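Local atomic coordinates of glycoside hydrolase family 43 (Halothermothrix orenii, PDB entry 4QQS), a protein that hydrolyses glycosidic bonds as a thermostable family-43 glycosidase with alpha-L-arabinofuranosidase activity, probably in the breakdown of plant polysaccharides such as xylan. Residues S25-Y30 / V261-S266; H273-P278 / G283-N288. One frame throughout, in Å; residues are numbered along the deposited sequence.

Contact 1 of 2, residues S25-Y30 / V261-S266; sequences SRYYLY and VSPDGS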
ATOM      1  N   SER A  25       8.785  -9.182  16.668  1.00 14.57           N
ATOM      2  CA  SER A  25       9.806  -8.173  16.996  1.00 15.39           C
ATOM      3  C   SER A  25      10.742  -7.829  15.832  1.00 14.70           C
ATOM      4  O   SER A  25      11.788  -7.198  16.024  1.00 16.19           O
ATOM      5  CB  SER A  25      10.616  -8.582  18.234  1.00 17.85           C
ATOM      6  OG  SER A  25       9.770  -8.750  19.356  1.00 20.34           O
ATOM      7  N   ARG A  26      10.350  -8.222  14.629  1.00 12.64           N
ATOM      8  CA  ARG A  26      11.089  -7.870  13.433  1.00 12.78           C
ATOM      9  C   ARG A  26      10.117  -7.224  12.452  1.00 11.11           C
ATOM     10  O   ARG A  26       8.914  -7.494  12.478  1.00 12.20           O
ATOM     11  CB  ARG A  26      11.719  -9.111  12.801  1.00 14.39           C
ATOM     12  CG  ARG A  26      12.565  -9.953  13.732  1.00 17.37           C
ATOM     13  CD  ARG A  26      13.761  -9.212  14.243  1.00 21.40           C
ATOM     14  NE  ARG A  26      14.605  -8.693  13.175  1.00 23.92           N
ATOM     15  CZ  ARG A  26      15.840  -8.231  13.355  1.00 25.38           C
ATOM     16  NH1 ARG A  26      16.398  -8.236  14.566  1.00 25.65           N
ATOM     17  NH2 ARG A  26      16.520  -7.767  12.313  1.00 26.19           N
ATOM     18  N   TYR A  27      10.663  -6.373  11.597  1.00 10.11           N
ATOM     19  CA  TYR A  27       9.913  -5.709  10.549  1.00  9.30           C
ATOM     20  C   TYR A  27      10.359  -6.204   9.196  1.00  8.88           C
ATOM     21  O   TYR A  27      11.549  -6.339   8.937  1.00  9.68           O
ATOM     22  CB  TYR A  27      10.121  -4.203  10.627  1.00  9.61           C
ATOM     23  CG  TYR A  27       9.638  -3.591  11.916  1.00  9.71           C
ATOM     24  CD1 TYR A  27      10.467  -3.500  13.019  1.00 10.67           C
ATOM     25  CD2 TYR A  27       8.340  -3.121  12.032  1.00  9.53           C
ATOM     26  CE1 TYR A  27      10.029  -2.940  14.205  1.00 11.26           C
ATOM     27  CE2 TYR A  27       7.883  -2.546  13.203  1.00  9.89           C
ATOM     28  CZ  TYR A  27       8.734  -2.466  14.295  1.00 10.70           C
ATOM     29  OH  TYR A  27       8.333  -1.895  15.486  1.00 11.53           O
ATOM     30  N   TYR A  28       9.374  -6.424   8.335  1.00  8.47           N
ATOM     31  CA  TYR A  28       9.594  -6.916   6.980  1.00  8.52           C
ATOM     32  C   TYR A  28       8.952  -5.945   6.014  1.00  8.20           C
ATOM     33  O   TYR A  28       7.752  -5.689   6.095  1.00  8.85           O
ATOM     34  CB  TYR A  28       9.004  -8.319   6.808  1.00  9.32           C
ATOM     35  CG  TYR A  28       9.609  -9.271   7.801  1.00  9.61           C
ATOM     36  CD1 TYR A  28      10.809  -9.905   7.529  1.00 10.41           C
ATOM     37  CD2 TYR A  28       9.017  -9.498   9.038  1.00 10.15           C
ATOM     38  CE1 TYR A  28      11.390 -10.758   8.440  1.00 11.15           C
ATOM     39  CE2 TYR A  28       9.594 -10.341   9.968  1.00 10.90           C
ATOM     40  CZ  TYR A  28      10.782 -10.977   9.666  1.00 11.43           C
ATOM     41  OH  TYR A  28      11.355 -11.832  10.595  1.00 12.74           O
ATOM     42  N   LEU A  29       9.779  -5.377   5.143  1.00  8.30           N
ATOM     43  CA  LEU A  29       9.351  -4.447   4.126  1.00  7.92           C
ATOM     44  C   LEU A  29       9.332  -5.153   2.787  1.00  7.60           C
ATOM     45  O   LEU A  29      10.326  -5.741   2.384  1.00  8.14           O
ATOM     46  CB  LEU A  29      10.339  -3.279   4.072  1.00  9.08           C
ATOM     47  CG  LEU A  29      10.346  -2.404   2.811  1.00 12.12           C
ATOM     48  CD1 LEU A  29       9.131  -1.564   2.837  1.00 12.38           C
ATOM     49  CD2 LEU A  29      11.577  -1.540   2.719  1.00 12.77           C
ATOM     50  N   TYR A  30       8.195  -5.080   2.104  1.00  7.25           N
ATOM     51  CA  TYR A  30       8.014  -5.617   0.764  1.00  7.37           C
ATOM     52  C   TYR A  30       7.649  -4.436  -0.117  1.00  7.45           C
ATOM     53  O   TYR A  30       6.901  -3.568   0.312  1.00  8.67           O
ATOM     54  CB  TYR A  30       6.883  -6.654   0.738  1.00  7.41           C
ATOM     55  CG  TYR A  30       6.987  -7.727   1.799  1.00  7.67           C
ATOM     56  CD1 TYR A  30       6.497  -7.513   3.076  1.00  8.01           C
ATOM     57  CD2 TYR A  30       7.582  -8.950   1.532  1.00  7.98           C
ATOM     58  CE1 TYR A  30       6.583  -8.473   4.054  1.00  8.55           C
ATOM     59  CE2 TYR A  30       7.670  -9.928   2.514  1.00  8.80           C
ATOM     60  CZ  TYR A  30       7.167  -9.673   3.777  1.00  9.02           C
ATOM     61  OH  TYR A  30       7.233 -10.602   4.787  1.00  9.83           O
ATOM     62  N   VAL A 261       3.675  -0.217  13.840  1.00 10.36           N
ATOM     63  CA  VAL A 261       3.856   0.286  15.187  1.00 10.70           C
ATOM     64  C   VAL A 261       5.332   0.222  15.551  1.00 10.29           C
ATOM     65  O   VAL A 261       6.079  -0.585  15.001  1.00 10.70           O
ATOM     66  CB  VAL A 261       2.989  -0.522  16.179  1.00 13.50           C
ATOM     67  CG1 VAL A 261       3.518  -1.933  16.357  1.00 14.48           C
ATOM     68  CG2 VAL A 261       2.860   0.180  17.489  1.00 15.33           C
ATOM     69  N   SER A 262       5.743   1.080  16.479  1.00 10.42           N
ATOM     70  CA  SER A 262       7.130   1.147  16.929  1.00 10.78           C
ATOM     71  C   SER A 262       7.527  -0.127  17.680  1.00 10.97           C
ATOM     72  O   SER A 262       6.679  -0.929  18.048  1.00 11.55           O
ATOM     73  CB  SER A 262       7.317   2.357  17.849  1.00 10.90           C
ATOM     74  OG  SER A 262       6.506   2.230  19.005  1.00 11.77           O
ATOM     75  N   PRO A 263       8.828  -0.313  17.919  1.00 11.43           N
ATOM     76  CA  PRO A 263       9.246  -1.548  18.575  1.00 11.93           C
ATOM     77  C   PRO A 263       8.563  -1.810  19.912  1.00 12.62           C
ATOM     78  O   PRO A 263       8.275  -2.962  20.198  1.00 13.76           O
ATOM     79  CB  PRO A 263      10.754  -1.357  18.727  1.00 12.37           C
ATOM     80  CG  PRO A 263      11.128  -0.564  17.514  1.00 12.32           C
ATOM     81  CD  PRO A 263       9.969   0.387  17.306  1.00 12.24           C
ATOM     82  N   ASP A 264       8.289  -0.775  20.706  1.00 12.58           N
ATOM     83  CA  ASP A 264       7.651  -0.974  22.009  1.00 13.63           C
ATOM     84  C   ASP A 264       6.120  -0.982  21.927  1.00 14.02           C
ATOM     85  O   ASP A 264       5.455  -1.077  22.959  1.00 15.24           O
ATOM     86  CB  ASP A 264       8.145   0.055  23.046  1.00 14.13           C
ATOM     87  CG  ASP A 264       7.528   1.429  22.871  1.00 14.67           C
ATOM     88  OD1 ASP A 264       6.960   1.712  21.785  1.00 13.50           O
ATOM     89  OD2 ASP A 264       7.619   2.223  23.843  1.00 16.21           O
ATOM     90  N   GLY A 265       5.571  -0.883  20.717  1.00 13.58           N
ATOM     91  CA  GLY A 265       4.135  -0.951  20.518  1.00 14.41           C
ATOM     92  C   GLY A 265       3.383   0.331  20.833  1.00 14.21           C
ATOM     93  O   GLY A 265       2.156   0.381  20.720  1.00 15.71           O
ATOM     94  N   SER A 266       4.104   1.388  21.194  1.00 12.67           N
ATOM     95  CA  SER A 266       3.454   2.562  21.768  1.00 12.61           C
ATOM     96  C   SER A 266       3.017   3.649  20.795  1.00 12.04           C
ATOM     97  O   SER A 266       2.239   4.516  21.190  1.00 13.35           O
ATOM     98  CB  SER A 266       4.371   3.207  22.802  1.00 13.12           C
ATOM     99  OG  SER A 266       5.456   3.851  22.160  1.00 12.68           O
TER
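Y27 reaches the loop 261-266 with the end of its side chain, and its hydroxyl makes the one hydrogen bond between the segments: Y27 OH donates to the carbonyl O of V261 over 2.7 Å. The bond meets that oxygen at a C=O...donor angle of 139°, with the hydroxyl tilted 17° from the carbonyl plane. V261 O lies at the edge of the phenol ring, in its plane, with Y27 CE2 3.2 Å from it. The hydroxyl also abuts the S262-P263 peptide, Y27 OH lying 2.9 Å from S262 C, and the proline ring, with P263 CD 3.3 Å from Y27 OH. The proline ring adds a small apolar contact, P263 CG standing 4.2 Å from Y27 CE1. With CG anti to the carbonyl carbon (chi1 -62°), the ring of Y27 projects from strand 26-32 to the loop, passing V20 and K22 of strand 16-23. In the five-bladed beta-propeller this joins the four-stranded blade 16-58 to the blade 257-302, bringing together the first and last blades along the chain. The loop connects strands 257-261 and 268-275 and holds its shape through a type I turn from S262 to G265, closed by G265 N to S262 O. D264 OD1 braces the turn by accepting three bonds: from S262 OG nearly along its C-O axis, from S266 OG on the syn side at 2.6 Å, and from S266 N above the carboxylate plane, the last forming an Asx turn. D264 OD2 forms a salt bridge to R313, while K22 NZ hydrogen-bonds to the carbonyl oxygens of S262 and P263.

Contact 2 of 2, residues H273-P278 / G283-N288; sequences HTHTYP and GDRTVN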
ATOM      1  N   HIS A 273       6.518   6.183   0.307  1.00  6.45           N
ATOM      2  CA  HIS A 273       7.588   6.497  -0.618  1.00  6.61           C
ATOM      3  C   HIS A 273       7.581   7.965  -1.009  1.00  6.67           C
ATOM      4  O   HIS A 273       6.584   8.645  -0.872  1.00  7.04           O
ATOM      5  CB  HIS A 273       7.587   5.593  -1.844  1.00  7.05           C
ATOM      6  CG  HIS A 273       6.418   5.731  -2.765  1.00  6.93           C
ATOM      7  ND1 HIS A 273       5.929   6.893  -3.334  1.00  9.39           N
ATOM      8  CD2 HIS A 273       5.697   4.723  -3.282  1.00  6.09           C
ATOM      9  CE1 HIS A 273       4.922   6.563  -4.142  1.00  6.97           C
ATOM     10  NE2 HIS A 273       4.782   5.256  -4.133  1.00  8.90           N
ATOM     11  N   THR A 274       8.743   8.432  -1.457  1.00  6.86           N
ATOM     12  CA  THR A 274       8.889   9.733  -2.113  1.00  7.33           C
ATOM     13  C   THR A 274       9.814   9.549  -3.315  1.00  7.69           C
ATOM     14  O   THR A 274      10.520   8.552  -3.423  1.00  8.61           O
ATOM     15  CB  THR A 274       9.496  10.791  -1.175  1.00  8.28           C
ATOM     16  OG1 THR A 274      10.746  10.308  -0.676  1.00  9.38           O
ATOM     17  CG2 THR A 274       8.572  11.116  -0.022  1.00  8.93           C
ATOM     18  N   HIS A 275       9.864  10.528  -4.209  1.00  8.35           N
ATOM     19  CA  HIS A 275      10.754  10.392  -5.354  1.00  8.77           C
ATOM     20  C   HIS A 275      12.203  10.467  -4.927  1.00  9.92           C
ATOM     21  O   HIS A 275      12.600  11.335  -4.150  1.00 10.83           O
ATOM     22  CB  HIS A 275      10.484  11.468  -6.387  1.00  9.23           C
ATOM     23  CG  HIS A 275       9.099  11.423  -6.938  1.00  9.36           C
ATOM     24  ND1 HIS A 275       8.587  10.384  -7.685  1.00 10.57           N
ATOM     25  CD2 HIS A 275       8.109  12.326  -6.812  1.00  8.45           C
ATOM     26  CE1 HIS A 275       7.333  10.669  -7.993  1.00  8.48           C
ATOM     27  NE2 HIS A 275       7.029  11.851  -7.492  1.00 10.69           N
ATOM     28  N   THR A 276      13.004   9.557  -5.457  1.00 11.06           N
ATOM     29  CA  THR A 276      14.426   9.551  -5.144  1.00 12.81           C
ATOM     30  C   THR A 276      15.091  10.819  -5.691  1.00 14.90           C
ATOM     31  O   THR A 276      16.007  11.370  -5.075  1.00 16.84           O
ATOM     32  CB  THR A 276      15.091   8.273  -5.698  1.00 12.92           C
ATOM     33  OG1 THR A 276      14.422   7.138  -5.137  1.00 12.57           O
ATOM     34  CG2 THR A 276      16.578   8.214  -5.362  1.00 14.19           C
ATOM     35  N   TYR A 277      14.618  11.269  -6.848  1.00 16.60           N
ATOM     36  CA  TYR A 277      15.152  12.451  -7.510  1.00 18.44           C
ATOM     37  C   TYR A 277      14.015  13.445  -7.732  1.00 17.69           C
ATOM     38  O   TYR A 277      13.337  13.414  -8.757  1.00 19.05           O
ATOM     39  CB  TYR A 277      15.828  12.069  -8.827  1.00 20.83           C
ATOM     40  CG  TYR A 277      16.980  11.107  -8.634  1.00 22.98           C
ATOM     41  CD1 TYR A 277      18.183  11.534  -8.089  1.00 24.31           C
ATOM     42  CD2 TYR A 277      16.857   9.769  -8.974  1.00 24.00           C
ATOM     43  CE1 TYR A 277      19.244  10.654  -7.907  1.00 25.41           C
ATOM     44  CE2 TYR A 277      17.911   8.882  -8.803  1.00 25.06           C
ATOM     45  CZ  TYR A 277      19.097   9.329  -8.259  1.00 25.96           C
ATOM     46  OH  TYR A 277      20.144   8.443  -8.086  1.00 27.64           O
ATOM     47  N   PRO A 278      13.815  14.352  -6.768  1.00 16.52           N
ATOM     48  CA  PRO A 278      12.703  15.299  -6.869  1.00 16.11           C
ATOM     49  C   PRO A 278      12.823  16.246  -8.050  1.00 16.77           C
ATOM     50  O   PRO A 278      11.810  16.782  -8.460  1.00 17.08           O
ATOM     51  CB  PRO A 278      12.770  16.073  -5.546  1.00 16.31           C
ATOM     52  CG  PRO A 278      14.145  15.848  -5.035  1.00 16.47           C
ATOM     53  CD  PRO A 278      14.506  14.474  -5.480  1.00 16.49           C
ATOM     54  N   GLY A 283       9.407   6.691 -11.565  1.00 11.06           N
ATOM     55  CA  GLY A 283       9.242   5.452 -10.828  1.00 10.97           C
ATOM     56  C   GLY A 283      10.311   5.110  -9.801  1.00 10.90           C
ATOM     57  O   GLY A 283      10.127   4.195  -9.000  1.00 11.97           O
ATOM     58  N   ASP A 284      11.421   5.837  -9.800  1.00 10.55           N
ATOM     59  CA  ASP A 284      12.458   5.598  -8.807  1.00 10.72           C
ATOM     60  C   ASP A 284      12.067   6.316  -7.523  1.00  9.54           C
ATOM     61  O   ASP A 284      12.190   7.541  -7.428  1.00  9.86           O
ATOM     62  CB  ASP A 284      13.809   6.101  -9.306  1.00 12.22           C
ATOM     63  CG  ASP A 284      14.955   5.748  -8.367  1.00 13.19           C
ATOM     64  OD1 ASP A 284      14.706   5.392  -7.203  1.00 12.34           O
ATOM     65  OD2 ASP A 284      16.128   5.863  -8.784  1.00 16.26           O
ATOM     66  N   ARG A 285      11.551   5.555  -6.561  1.00  8.97           N
ATOM     67  CA  ARG A 285      11.150   6.105  -5.274  1.00  8.80           C
ATOM     68  C   ARG A 285      11.944   5.443  -4.149  1.00  8.25           C
ATOM     69  O   ARG A 285      12.665   4.460  -4.357  1.00  8.53           O
ATOM     70  CB  ARG A 285       9.641   5.995  -5.084  1.00  9.38           C
ATOM     71  CG  ARG A 285       8.922   6.939  -6.064  1.00 11.13           C
ATOM     72  CD  ARG A 285       7.686   6.423  -6.691  1.00 13.13           C
ATOM     73  NE  ARG A 285       7.809   5.105  -7.298  1.00 12.45           N
ATOM     74  CZ  ARG A 285       6.734   4.412  -7.599  1.00 12.69           C
ATOM     75  NH1 ARG A 285       5.549   4.953  -7.367  1.00 14.13           N
ATOM     76  NH2 ARG A 285       6.822   3.204  -8.111  1.00 14.66           N
ATOM     77  N   THR A 286      11.813   6.020  -2.962  1.00  8.68           N
ATOM     78  CA  THR A 286      12.605   5.651  -1.811  1.00  8.93           C
ATOM     79  C   THR A 286      11.710   5.623  -0.567  1.00  7.98           C
ATOM     80  O   THR A 286      10.646   6.228  -0.548  1.00  8.64           O
ATOM     81  CB  THR A 286      13.811   6.603  -1.671  1.00 10.44           C
ATOM     82  OG1 THR A 286      14.727   6.119  -0.686  1.00 10.79           O
ATOM     83  CG2 THR A 286      13.372   7.996  -1.314  1.00 10.76           C
ATOM     84  N   VAL A 287      12.133   4.884   0.451  1.00  8.30           N
ATOM     85  CA  VAL A 287      11.339   4.586   1.627  1.00  8.21           C
ATOM     86  C   VAL A 287      11.536   5.618   2.734  1.00  7.73           C
ATOM     87  O   VAL A 287      12.665   6.046   3.005  1.00  8.64           O
ATOM     88  CB  VAL A 287      11.720   3.182   2.157  1.00  9.60           C
ATOM     89  CG1 VAL A 287      10.942   2.838   3.413  1.00 11.40           C
ATOM     90  CG2 VAL A 287      11.485   2.113   1.094  1.00 10.16           C
ATOM     91  N   ASN A 288      10.437   5.978   3.395  1.00  7.53           N
ATOM     92  CA  ASN A 288      10.409   6.958   4.478  1.00  7.76           C
ATOM     93  C   ASN A 288       9.465   6.490   5.560  1.00  7.55           C
ATOM     94  O   ASN A 288       8.523   5.738   5.290  1.00  7.83           O
ATOM     95  CB  ASN A 288       9.897   8.308   3.991  1.00  7.98           C
ATOM     96  CG  ASN A 288      10.658   8.822   2.804  1.00  8.95           C
ATOM     97  OD1 ASN A 288      11.677   9.493   2.940  1.00 10.87           O
ATOM     98  ND2 ASN A 288      10.213   8.449   1.627  1.00  8.76           N
TER
HETATM   99  O   HOH W   1      12.578  10.021  -8.672  1.00 19.55           O
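H273 and R285 lie side by side and point the same way, R285 CD sitting over one face of the H273 imidazole, 3.9 Å from the ring centroid in a CH-pi contact. Ring and guanidinium planes are turned 48° apart. A chi1 of 66° sets the imidazole between its own backbone N and carbonyl carbon, where NE2 makes a weak hydrogen bond to D17, the predicted proton acceptor. An alanine in place of H273 would probably leave R285 CD without the ring face it packs on and D17 OD2 without its weak hydrogen-bond partner. Beside R285, H275 runs in the same direction, H275 ND1 3.8 Å from R285 CG. On the other face of the sheet T274 and N288 cross at about a right angle, and N288 ND2 donates to T274 OG1 over 3.0 Å. Near the turn T276 OG1 donates to D284 OD1 at 2.7 Å, from above the carboxylate plane; T276 N donates to D284 O, which also accepts from a water held by Y277 N. T274 and T286 exchange both backbone bonds as a hydrogen-bonded pair. This is an antiparallel beta hairpin within a propeller blade, its H273 face turned to the predicted GH43 active site.

Contact 2 lies within the four-stranded blade 257-302, to which contact 1 ties the blade 16-58: segment 261-266 is in the loop leading into strand 268-275, and 273-278 is where that strand ends. Their centres are about 22 Å apart, yet they touch through L29 CD2 and V287 CG2, 4.0 Å from each other. Contact 1 lies away from the predicted catalytic residues and the sodium site. Contact 2 borders the predicted catalytic centre: between nearest atoms, the side chain of H273 is about 3 Å from that of D17 and about 9 Å from the bound sodium ion, and the side chain of R285 about 7 Å from that of the predicted proton donor E195 and about 5 Å from a bound buffer molecule, HEPES.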